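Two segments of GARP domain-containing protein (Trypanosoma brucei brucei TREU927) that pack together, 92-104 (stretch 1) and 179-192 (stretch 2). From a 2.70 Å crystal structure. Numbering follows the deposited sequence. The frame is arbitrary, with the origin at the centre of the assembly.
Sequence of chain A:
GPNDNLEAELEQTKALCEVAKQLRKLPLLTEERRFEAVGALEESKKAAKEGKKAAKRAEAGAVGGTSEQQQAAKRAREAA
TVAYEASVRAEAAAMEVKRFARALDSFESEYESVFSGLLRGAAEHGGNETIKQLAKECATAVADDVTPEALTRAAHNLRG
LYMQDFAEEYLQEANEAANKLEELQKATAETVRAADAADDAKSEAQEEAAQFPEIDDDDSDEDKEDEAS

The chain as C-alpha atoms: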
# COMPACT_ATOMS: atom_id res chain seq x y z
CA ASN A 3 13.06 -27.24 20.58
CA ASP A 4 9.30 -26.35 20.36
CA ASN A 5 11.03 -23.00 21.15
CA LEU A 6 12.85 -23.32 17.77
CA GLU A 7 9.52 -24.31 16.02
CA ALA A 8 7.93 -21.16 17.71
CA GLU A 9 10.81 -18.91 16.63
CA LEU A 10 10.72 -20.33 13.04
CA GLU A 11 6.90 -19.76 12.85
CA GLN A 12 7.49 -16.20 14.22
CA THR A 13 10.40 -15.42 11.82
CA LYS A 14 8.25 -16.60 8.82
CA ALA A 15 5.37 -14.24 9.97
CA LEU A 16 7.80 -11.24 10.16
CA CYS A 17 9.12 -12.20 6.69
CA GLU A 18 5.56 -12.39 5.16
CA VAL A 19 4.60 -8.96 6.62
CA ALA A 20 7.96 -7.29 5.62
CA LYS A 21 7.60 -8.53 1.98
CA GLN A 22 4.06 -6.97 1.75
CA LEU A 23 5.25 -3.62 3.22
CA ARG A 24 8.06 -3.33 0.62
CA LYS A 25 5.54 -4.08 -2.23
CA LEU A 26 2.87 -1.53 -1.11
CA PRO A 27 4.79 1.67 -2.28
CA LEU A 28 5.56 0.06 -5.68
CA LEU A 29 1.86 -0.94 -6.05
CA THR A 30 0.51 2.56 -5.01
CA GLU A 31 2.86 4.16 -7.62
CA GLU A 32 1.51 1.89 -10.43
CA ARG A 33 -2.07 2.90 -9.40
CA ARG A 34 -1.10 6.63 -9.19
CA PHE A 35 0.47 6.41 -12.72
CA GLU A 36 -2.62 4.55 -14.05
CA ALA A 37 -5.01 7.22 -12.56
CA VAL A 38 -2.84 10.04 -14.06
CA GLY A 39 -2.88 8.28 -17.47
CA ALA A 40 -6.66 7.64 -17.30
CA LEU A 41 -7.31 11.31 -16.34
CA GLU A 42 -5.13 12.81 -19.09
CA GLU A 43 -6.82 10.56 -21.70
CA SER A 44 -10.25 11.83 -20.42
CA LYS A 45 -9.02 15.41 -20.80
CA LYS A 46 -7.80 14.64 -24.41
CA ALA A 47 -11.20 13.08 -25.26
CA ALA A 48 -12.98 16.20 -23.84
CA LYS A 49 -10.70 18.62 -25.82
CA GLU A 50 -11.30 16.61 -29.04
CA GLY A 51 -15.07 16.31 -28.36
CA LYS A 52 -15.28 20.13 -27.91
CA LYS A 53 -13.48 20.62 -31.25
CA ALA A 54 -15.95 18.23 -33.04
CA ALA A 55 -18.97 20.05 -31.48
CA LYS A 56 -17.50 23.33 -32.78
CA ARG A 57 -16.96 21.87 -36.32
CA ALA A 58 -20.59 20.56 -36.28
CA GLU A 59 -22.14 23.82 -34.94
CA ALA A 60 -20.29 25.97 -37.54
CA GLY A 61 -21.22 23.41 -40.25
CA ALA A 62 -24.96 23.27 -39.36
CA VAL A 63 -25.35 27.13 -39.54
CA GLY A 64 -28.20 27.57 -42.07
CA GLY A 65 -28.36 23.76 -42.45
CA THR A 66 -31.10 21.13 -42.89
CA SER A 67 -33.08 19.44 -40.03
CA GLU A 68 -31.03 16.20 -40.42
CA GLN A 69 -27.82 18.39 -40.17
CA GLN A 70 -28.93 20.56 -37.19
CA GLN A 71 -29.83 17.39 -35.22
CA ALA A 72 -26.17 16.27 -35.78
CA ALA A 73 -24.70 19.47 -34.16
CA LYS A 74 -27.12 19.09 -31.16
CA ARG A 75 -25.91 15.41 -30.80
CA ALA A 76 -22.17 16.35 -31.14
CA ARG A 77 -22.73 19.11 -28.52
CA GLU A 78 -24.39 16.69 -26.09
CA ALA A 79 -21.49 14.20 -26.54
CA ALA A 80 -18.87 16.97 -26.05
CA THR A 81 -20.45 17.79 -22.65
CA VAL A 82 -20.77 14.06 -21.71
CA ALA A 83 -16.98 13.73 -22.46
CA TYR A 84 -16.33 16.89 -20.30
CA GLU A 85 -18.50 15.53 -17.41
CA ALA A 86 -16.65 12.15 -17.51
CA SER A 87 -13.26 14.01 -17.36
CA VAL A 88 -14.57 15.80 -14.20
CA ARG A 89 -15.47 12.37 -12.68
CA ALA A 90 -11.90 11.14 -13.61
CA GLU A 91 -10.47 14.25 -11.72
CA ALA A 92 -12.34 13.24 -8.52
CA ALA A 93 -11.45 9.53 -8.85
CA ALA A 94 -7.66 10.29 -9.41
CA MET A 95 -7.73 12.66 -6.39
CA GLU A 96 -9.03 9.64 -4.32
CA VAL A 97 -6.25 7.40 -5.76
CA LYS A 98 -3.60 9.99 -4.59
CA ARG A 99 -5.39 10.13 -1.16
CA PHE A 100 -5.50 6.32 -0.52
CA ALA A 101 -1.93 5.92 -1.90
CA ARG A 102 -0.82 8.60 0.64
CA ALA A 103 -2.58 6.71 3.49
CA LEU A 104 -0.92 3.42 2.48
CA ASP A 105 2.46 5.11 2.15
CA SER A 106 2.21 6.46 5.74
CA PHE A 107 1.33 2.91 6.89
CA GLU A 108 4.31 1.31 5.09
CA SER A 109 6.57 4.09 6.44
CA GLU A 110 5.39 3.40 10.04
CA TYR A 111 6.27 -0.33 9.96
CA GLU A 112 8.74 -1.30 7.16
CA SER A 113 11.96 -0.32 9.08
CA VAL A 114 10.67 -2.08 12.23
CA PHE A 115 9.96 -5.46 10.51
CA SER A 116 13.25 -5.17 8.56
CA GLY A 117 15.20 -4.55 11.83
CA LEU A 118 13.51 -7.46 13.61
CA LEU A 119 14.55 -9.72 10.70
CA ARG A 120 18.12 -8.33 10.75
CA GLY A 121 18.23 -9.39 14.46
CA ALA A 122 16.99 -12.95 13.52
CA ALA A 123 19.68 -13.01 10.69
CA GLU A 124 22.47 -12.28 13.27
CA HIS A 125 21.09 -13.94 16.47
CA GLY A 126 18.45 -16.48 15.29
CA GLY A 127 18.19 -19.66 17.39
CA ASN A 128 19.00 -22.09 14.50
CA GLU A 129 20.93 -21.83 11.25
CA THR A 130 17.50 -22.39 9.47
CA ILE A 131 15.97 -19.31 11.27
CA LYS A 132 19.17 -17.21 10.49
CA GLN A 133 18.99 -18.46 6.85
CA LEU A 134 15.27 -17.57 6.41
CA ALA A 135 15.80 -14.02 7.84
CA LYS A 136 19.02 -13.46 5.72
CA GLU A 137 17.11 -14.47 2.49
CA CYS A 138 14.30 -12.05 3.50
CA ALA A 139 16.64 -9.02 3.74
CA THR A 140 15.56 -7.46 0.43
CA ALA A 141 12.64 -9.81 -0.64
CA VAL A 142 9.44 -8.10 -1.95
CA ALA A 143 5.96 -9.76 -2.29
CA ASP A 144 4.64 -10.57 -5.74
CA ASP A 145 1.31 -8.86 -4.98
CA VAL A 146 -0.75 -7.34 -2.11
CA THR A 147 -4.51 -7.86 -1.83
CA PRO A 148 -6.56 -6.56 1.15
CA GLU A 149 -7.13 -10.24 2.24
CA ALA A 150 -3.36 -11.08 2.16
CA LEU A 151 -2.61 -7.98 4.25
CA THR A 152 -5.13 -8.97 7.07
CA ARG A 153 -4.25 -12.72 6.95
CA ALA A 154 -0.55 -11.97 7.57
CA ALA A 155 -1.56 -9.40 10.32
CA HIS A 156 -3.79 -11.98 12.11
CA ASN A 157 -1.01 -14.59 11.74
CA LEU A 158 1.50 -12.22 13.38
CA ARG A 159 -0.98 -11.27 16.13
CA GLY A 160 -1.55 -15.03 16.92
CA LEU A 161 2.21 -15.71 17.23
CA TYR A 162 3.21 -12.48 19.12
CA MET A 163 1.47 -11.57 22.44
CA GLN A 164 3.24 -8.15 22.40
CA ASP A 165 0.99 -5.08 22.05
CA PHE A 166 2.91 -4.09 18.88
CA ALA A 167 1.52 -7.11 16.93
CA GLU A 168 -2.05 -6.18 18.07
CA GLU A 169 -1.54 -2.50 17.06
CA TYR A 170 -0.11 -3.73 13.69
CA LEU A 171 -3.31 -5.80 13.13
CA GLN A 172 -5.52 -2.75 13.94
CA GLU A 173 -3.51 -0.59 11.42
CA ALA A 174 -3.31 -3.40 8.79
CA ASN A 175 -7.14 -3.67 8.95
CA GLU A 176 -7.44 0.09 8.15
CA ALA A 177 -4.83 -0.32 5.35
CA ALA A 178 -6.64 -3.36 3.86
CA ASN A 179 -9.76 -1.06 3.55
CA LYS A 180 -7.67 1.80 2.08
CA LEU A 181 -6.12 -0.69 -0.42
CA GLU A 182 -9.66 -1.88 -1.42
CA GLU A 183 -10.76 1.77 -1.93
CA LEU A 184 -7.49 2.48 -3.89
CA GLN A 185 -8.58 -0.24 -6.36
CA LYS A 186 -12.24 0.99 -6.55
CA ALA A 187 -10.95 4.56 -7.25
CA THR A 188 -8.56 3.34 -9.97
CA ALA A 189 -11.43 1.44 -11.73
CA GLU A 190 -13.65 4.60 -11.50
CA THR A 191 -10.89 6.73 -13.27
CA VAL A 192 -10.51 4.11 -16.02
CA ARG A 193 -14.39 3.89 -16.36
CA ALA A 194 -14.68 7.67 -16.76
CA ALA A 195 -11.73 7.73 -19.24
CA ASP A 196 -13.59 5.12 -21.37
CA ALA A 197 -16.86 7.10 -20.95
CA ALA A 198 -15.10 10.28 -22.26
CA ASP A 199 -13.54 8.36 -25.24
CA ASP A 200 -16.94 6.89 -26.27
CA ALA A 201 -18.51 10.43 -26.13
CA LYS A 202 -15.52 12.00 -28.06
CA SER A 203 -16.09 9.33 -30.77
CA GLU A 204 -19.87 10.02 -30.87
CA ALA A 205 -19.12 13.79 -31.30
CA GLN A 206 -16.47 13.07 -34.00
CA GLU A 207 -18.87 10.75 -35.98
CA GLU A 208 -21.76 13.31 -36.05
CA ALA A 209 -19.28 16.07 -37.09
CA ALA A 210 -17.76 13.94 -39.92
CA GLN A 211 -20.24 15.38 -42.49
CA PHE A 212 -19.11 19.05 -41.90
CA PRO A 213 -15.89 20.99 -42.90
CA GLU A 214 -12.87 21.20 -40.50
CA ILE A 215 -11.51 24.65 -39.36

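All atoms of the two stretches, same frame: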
# COMPACT_ATOMS: atom_id res chain seq x y z
N ALA A 92 -11.93 13.64 -9.88
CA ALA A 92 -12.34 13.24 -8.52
C ALA A 92 -11.85 11.85 -8.19
O ALA A 92 -11.29 11.67 -7.13
CB ALA A 92 -13.84 13.33 -8.38
N ALA A 93 -11.95 10.89 -9.12
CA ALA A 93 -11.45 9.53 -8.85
C ALA A 93 -9.93 9.48 -8.66
O ALA A 93 -9.49 8.83 -7.72
CB ALA A 93 -11.92 8.56 -9.92
N ALA A 94 -9.14 10.22 -9.50
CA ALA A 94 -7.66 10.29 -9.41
C ALA A 94 -7.21 10.94 -8.12
O ALA A 94 -6.21 10.53 -7.55
CB ALA A 94 -7.07 11.01 -10.61
N MET A 95 -7.95 11.95 -7.65
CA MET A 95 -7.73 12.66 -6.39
C MET A 95 -7.87 11.61 -5.26
O MET A 95 -7.03 11.59 -4.37
CB MET A 95 -8.74 13.83 -6.27
CG MET A 95 -8.86 14.45 -4.89
SD MET A 95 -9.85 13.53 -3.65
CE MET A 95 -11.46 13.85 -4.20
N GLU A 96 -8.88 10.69 -5.34
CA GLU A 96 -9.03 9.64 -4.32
C GLU A 96 -7.85 8.66 -4.37
O GLU A 96 -7.33 8.29 -3.33
CB GLU A 96 -10.36 8.87 -4.40
CG GLU A 96 -11.63 9.66 -4.66
CD GLU A 96 -12.31 10.41 -3.53
OE1 GLU A 96 -13.49 10.82 -3.72
OE2 GLU A 96 -11.67 10.62 -2.48
N VAL A 97 -7.42 8.27 -5.58
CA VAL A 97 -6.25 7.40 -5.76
C VAL A 97 -5.04 8.03 -5.02
O VAL A 97 -4.42 7.35 -4.22
CB VAL A 97 -5.92 7.11 -7.27
CG1 VAL A 97 -4.59 6.40 -7.42
CG2 VAL A 97 -7.04 6.35 -7.95
N LYS A 98 -4.71 9.30 -5.28
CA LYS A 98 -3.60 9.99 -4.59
C LYS A 98 -3.79 9.99 -3.03
O LYS A 98 -2.83 9.84 -2.30
CB LYS A 98 -3.42 11.41 -5.12
CG LYS A 98 -2.57 11.48 -6.36
CD LYS A 98 -3.13 12.43 -7.44
CE LYS A 98 -2.61 12.09 -8.83
NZ LYS A 98 -3.04 10.74 -9.30
N ARG A 99 -5.03 10.11 -2.57
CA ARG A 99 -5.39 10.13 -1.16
C ARG A 99 -5.21 8.77 -0.46
O ARG A 99 -4.69 8.74 0.65
CB ARG A 99 -6.82 10.64 -1.05
CG ARG A 99 -7.32 10.74 0.35
CD ARG A 99 -8.81 10.89 0.31
NE ARG A 99 -9.42 10.07 1.33
CZ ARG A 99 -10.64 9.56 1.25
NH1 ARG A 99 -11.39 9.80 0.19
NH2 ARG A 99 -11.12 8.81 2.23
N PHE A 100 -5.66 7.66 -1.08
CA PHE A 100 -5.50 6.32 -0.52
C PHE A 100 -4.08 5.81 -0.60
O PHE A 100 -3.65 5.10 0.29
CB PHE A 100 -6.49 5.34 -1.16
CG PHE A 100 -7.92 5.69 -0.81
CD1 PHE A 100 -8.34 5.74 0.51
CD2 PHE A 100 -8.83 6.00 -1.82
CE1 PHE A 100 -9.65 6.09 0.83
CE2 PHE A 100 -10.15 6.35 -1.50
CZ PHE A 100 -10.55 6.38 -0.18
N ALA A 101 -3.35 6.20 -1.67
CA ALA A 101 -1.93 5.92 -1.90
C ALA A 101 -1.13 6.61 -0.79
O ALA A 101 -0.28 5.97 -0.20
CB ALA A 101 -1.51 6.46 -3.26
N ARG A 102 -1.46 7.86 -0.44
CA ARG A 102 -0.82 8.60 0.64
C ARG A 102 -0.99 7.89 1.99
O ARG A 102 -0.04 7.82 2.76
CB ARG A 102 -1.37 10.02 0.72
CG ARG A 102 -0.44 10.97 1.48
CD ARG A 102 -0.84 12.42 1.44
NE ARG A 102 -2.22 12.68 1.86
CZ ARG A 102 -3.20 13.00 1.02
NH1 ARG A 102 -2.98 13.05 -0.29
NH2 ARG A 102 -4.41 13.27 1.50
N ALA A 103 -2.20 7.40 2.26
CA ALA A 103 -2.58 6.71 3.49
C ALA A 103 -1.77 5.43 3.64
O ALA A 103 -1.24 5.16 4.72
CB ALA A 103 -4.06 6.38 3.43
N LEU A 104 -1.65 4.68 2.54
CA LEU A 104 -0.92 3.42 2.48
C LEU A 104 0.58 3.62 2.56
O LEU A 104 1.29 2.78 3.10
CB LEU A 104 -1.30 2.67 1.21
CG LEU A 104 -2.67 1.98 1.22
CD1 LEU A 104 -3.07 1.61 -0.19
CD2 LEU A 104 -2.67 0.76 2.15
N ASN A 179 -8.61 -1.82 4.07
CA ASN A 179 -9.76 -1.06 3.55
C ASN A 179 -9.32 0.06 2.59
O ASN A 179 -9.98 0.31 1.58
CB ASN A 179 -10.64 -0.50 4.69
CG ASN A 179 -11.34 -1.56 5.51
OD1 ASN A 179 -11.74 -2.62 5.01
ND2 ASN A 179 -11.50 -1.30 6.81
N LYS A 180 -8.22 0.74 2.91
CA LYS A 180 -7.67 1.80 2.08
C LYS A 180 -7.16 1.21 0.75
O LYS A 180 -7.32 1.84 -0.29
CB LYS A 180 -6.55 2.53 2.83
CG LYS A 180 -6.95 3.90 3.31
CD LYS A 180 -7.16 3.99 4.79
CE LYS A 180 -7.78 5.32 5.17
NZ LYS A 180 -8.14 5.36 6.61
N LEU A 181 -6.60 -0.00 0.77
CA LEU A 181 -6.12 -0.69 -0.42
C LEU A 181 -7.28 -1.11 -1.31
O LEU A 181 -7.17 -1.00 -2.51
CB LEU A 181 -5.22 -1.88 -0.02
CG LEU A 181 -4.54 -2.70 -1.13
CD1 LEU A 181 -3.70 -1.83 -2.07
CD2 LEU A 181 -3.66 -3.76 -0.53
N GLU A 182 -8.43 -1.50 -0.72
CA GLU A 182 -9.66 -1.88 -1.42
C GLU A 182 -10.28 -0.66 -2.11
O GLU A 182 -10.71 -0.76 -3.25
CB GLU A 182 -10.66 -2.47 -0.42
CG GLU A 182 -11.71 -3.39 -1.03
CD GLU A 182 -12.73 -3.95 -0.05
OE1 GLU A 182 -12.44 -4.05 1.17
OE2 GLU A 182 -13.84 -4.31 -0.51
N GLU A 183 -10.29 0.49 -1.42
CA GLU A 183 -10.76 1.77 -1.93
C GLU A 183 -9.81 2.33 -2.96
O GLU A 183 -10.26 3.08 -3.82
CB GLU A 183 -10.94 2.78 -0.79
CG GLU A 183 -12.13 2.52 0.11
CD GLU A 183 -12.19 3.42 1.34
OE1 GLU A 183 -13.25 4.05 1.56
OE2 GLU A 183 -11.18 3.48 2.08
N LEU A 184 -8.49 2.01 -2.90
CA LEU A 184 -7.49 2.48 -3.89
C LEU A 184 -7.79 1.80 -5.23
O LEU A 184 -7.65 2.41 -6.28
CB LEU A 184 -6.02 2.19 -3.45
CG LEU A 184 -4.88 2.56 -4.45
CD1 LEU A 184 -4.55 4.02 -4.37
CD2 LEU A 184 -3.61 1.80 -4.16
N GLN A 185 -8.24 0.54 -5.17
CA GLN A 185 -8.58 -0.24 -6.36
C GLN A 185 -9.94 0.16 -6.94
O GLN A 185 -10.07 0.22 -8.17
CB GLN A 185 -8.44 -1.74 -6.09
CG GLN A 185 -7.06 -2.08 -5.47
CD GLN A 185 -6.90 -3.53 -5.08
OE1 GLN A 185 -7.85 -4.21 -4.67
NE2 GLN A 185 -5.67 -4.02 -5.16
N LYS A 186 -10.91 0.53 -6.09
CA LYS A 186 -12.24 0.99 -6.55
C LYS A 186 -12.08 2.34 -7.27
O LYS A 186 -12.69 2.55 -8.32
CB LYS A 186 -13.25 1.13 -5.39
CG LYS A 186 -13.69 -0.18 -4.75
CD LYS A 186 -14.94 0.02 -3.87
CE LYS A 186 -14.65 0.22 -2.39
NZ LYS A 186 -14.46 -1.07 -1.68
N ALA A 187 -11.24 3.24 -6.70
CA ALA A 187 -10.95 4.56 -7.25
C ALA A 187 -10.18 4.50 -8.55
O ALA A 187 -10.40 5.34 -9.42
CB ALA A 187 -10.20 5.39 -6.24
N THR A 188 -9.30 3.51 -8.71
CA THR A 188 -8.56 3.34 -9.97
C THR A 188 -9.53 2.89 -11.08
O THR A 188 -9.47 3.44 -12.18
CB THR A 188 -7.31 2.46 -9.79
OG1 THR A 188 -6.60 2.87 -8.62
CG2 THR A 188 -6.37 2.56 -10.99
N ALA A 189 -10.42 1.94 -10.78
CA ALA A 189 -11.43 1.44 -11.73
C ALA A 189 -12.38 2.56 -12.19
O ALA A 189 -12.72 2.64 -13.37
CB ALA A 189 -12.22 0.30 -11.12
N GLU A 190 -12.79 3.44 -11.25
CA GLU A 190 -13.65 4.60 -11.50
C GLU A 190 -12.95 5.62 -12.45
O GLU A 190 -13.67 6.28 -13.21
CB GLU A 190 -14.00 5.30 -10.19
CG GLU A 190 -15.02 4.63 -9.30
CD GLU A 190 -15.09 5.15 -7.86
OE1 GLU A 190 -14.73 6.32 -7.62
OE2 GLU A 190 -15.51 4.37 -6.97
N THR A 191 -11.60 5.79 -12.37
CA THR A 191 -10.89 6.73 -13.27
C THR A 191 -10.85 6.14 -14.67
O THR A 191 -11.10 6.85 -15.66
CB THR A 191 -9.46 7.14 -12.84
OG1 THR A 191 -9.27 7.10 -11.41
CG2 THR A 191 -9.10 8.52 -13.35
N VAL A 192 -10.57 4.84 -14.76
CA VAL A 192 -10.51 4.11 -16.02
C VAL A 192 -11.90 4.12 -16.69
O VAL A 192 -11.97 4.39 -17.89
CB VAL A 192 -9.94 2.68 -15.80
CG1 VAL A 192 -10.10 1.80 -17.02
CG2 VAL A 192 -8.47 2.72 -15.36
O HOH W 1 -13.31 7.09 3.14

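How do the two helices meet? They run nearly antiparallel, with 154° between their N-to-C directions, and their axes approach to 8.1 Å. The closest CA pair is of small residues: the CA atoms of A93 and A187 lie 5.2 Å apart, and A93 CB rests 3.6 Å from A187 O, so the alanine methyl packs directly on the opposing backbone.

What holds the apolar centre together? Two side chains interlock as knobs in holes. V97 sits among L184, A187, T188 and T191, with V97 CG2 3.7 Å from A187 CB. L184 answers by filling the pocket formed by V97, F100, A101 and L104; its CD1 reaches 3.9 Å from V97 CG1, while its CD2 lies 4.0 Å from L104 CD1. L104 also extends the apolar surface to L181, their CD1 atoms 4.0 Å apart.

How is the F100 ring used? E183 lies over one face, with E183 CB 3.7 Å from the centroid of the F100 ring and only 12° off the normal, a CH-pi contact made by the aliphatic part of an acidic side chain. At the ring edge, K180 CG comes within 3.6 Å of F100 CD1. The same K180 CG also packs 3.8 Å from A103 CB, so the lysine's methylene portion serves the contact.

Where do the polar groups find partners? No direct hydrogen bond crosses between the helices. T188 OG1 donates to L184 O at 2.6 Å and T191 OG1 to A187 O at 2.9 Å, each satisfied within its own helix; T191 OG1 also packs against A93 CB at 3.4 Å. R99 NH1 forms a salt bridge with E96 OE2 at 2.8 Å, again within one helix. A water provides a polar link across, accepting from R99 NH2 at 2.9 Å and donating weakly to E183 OE1 at 3.4 Å.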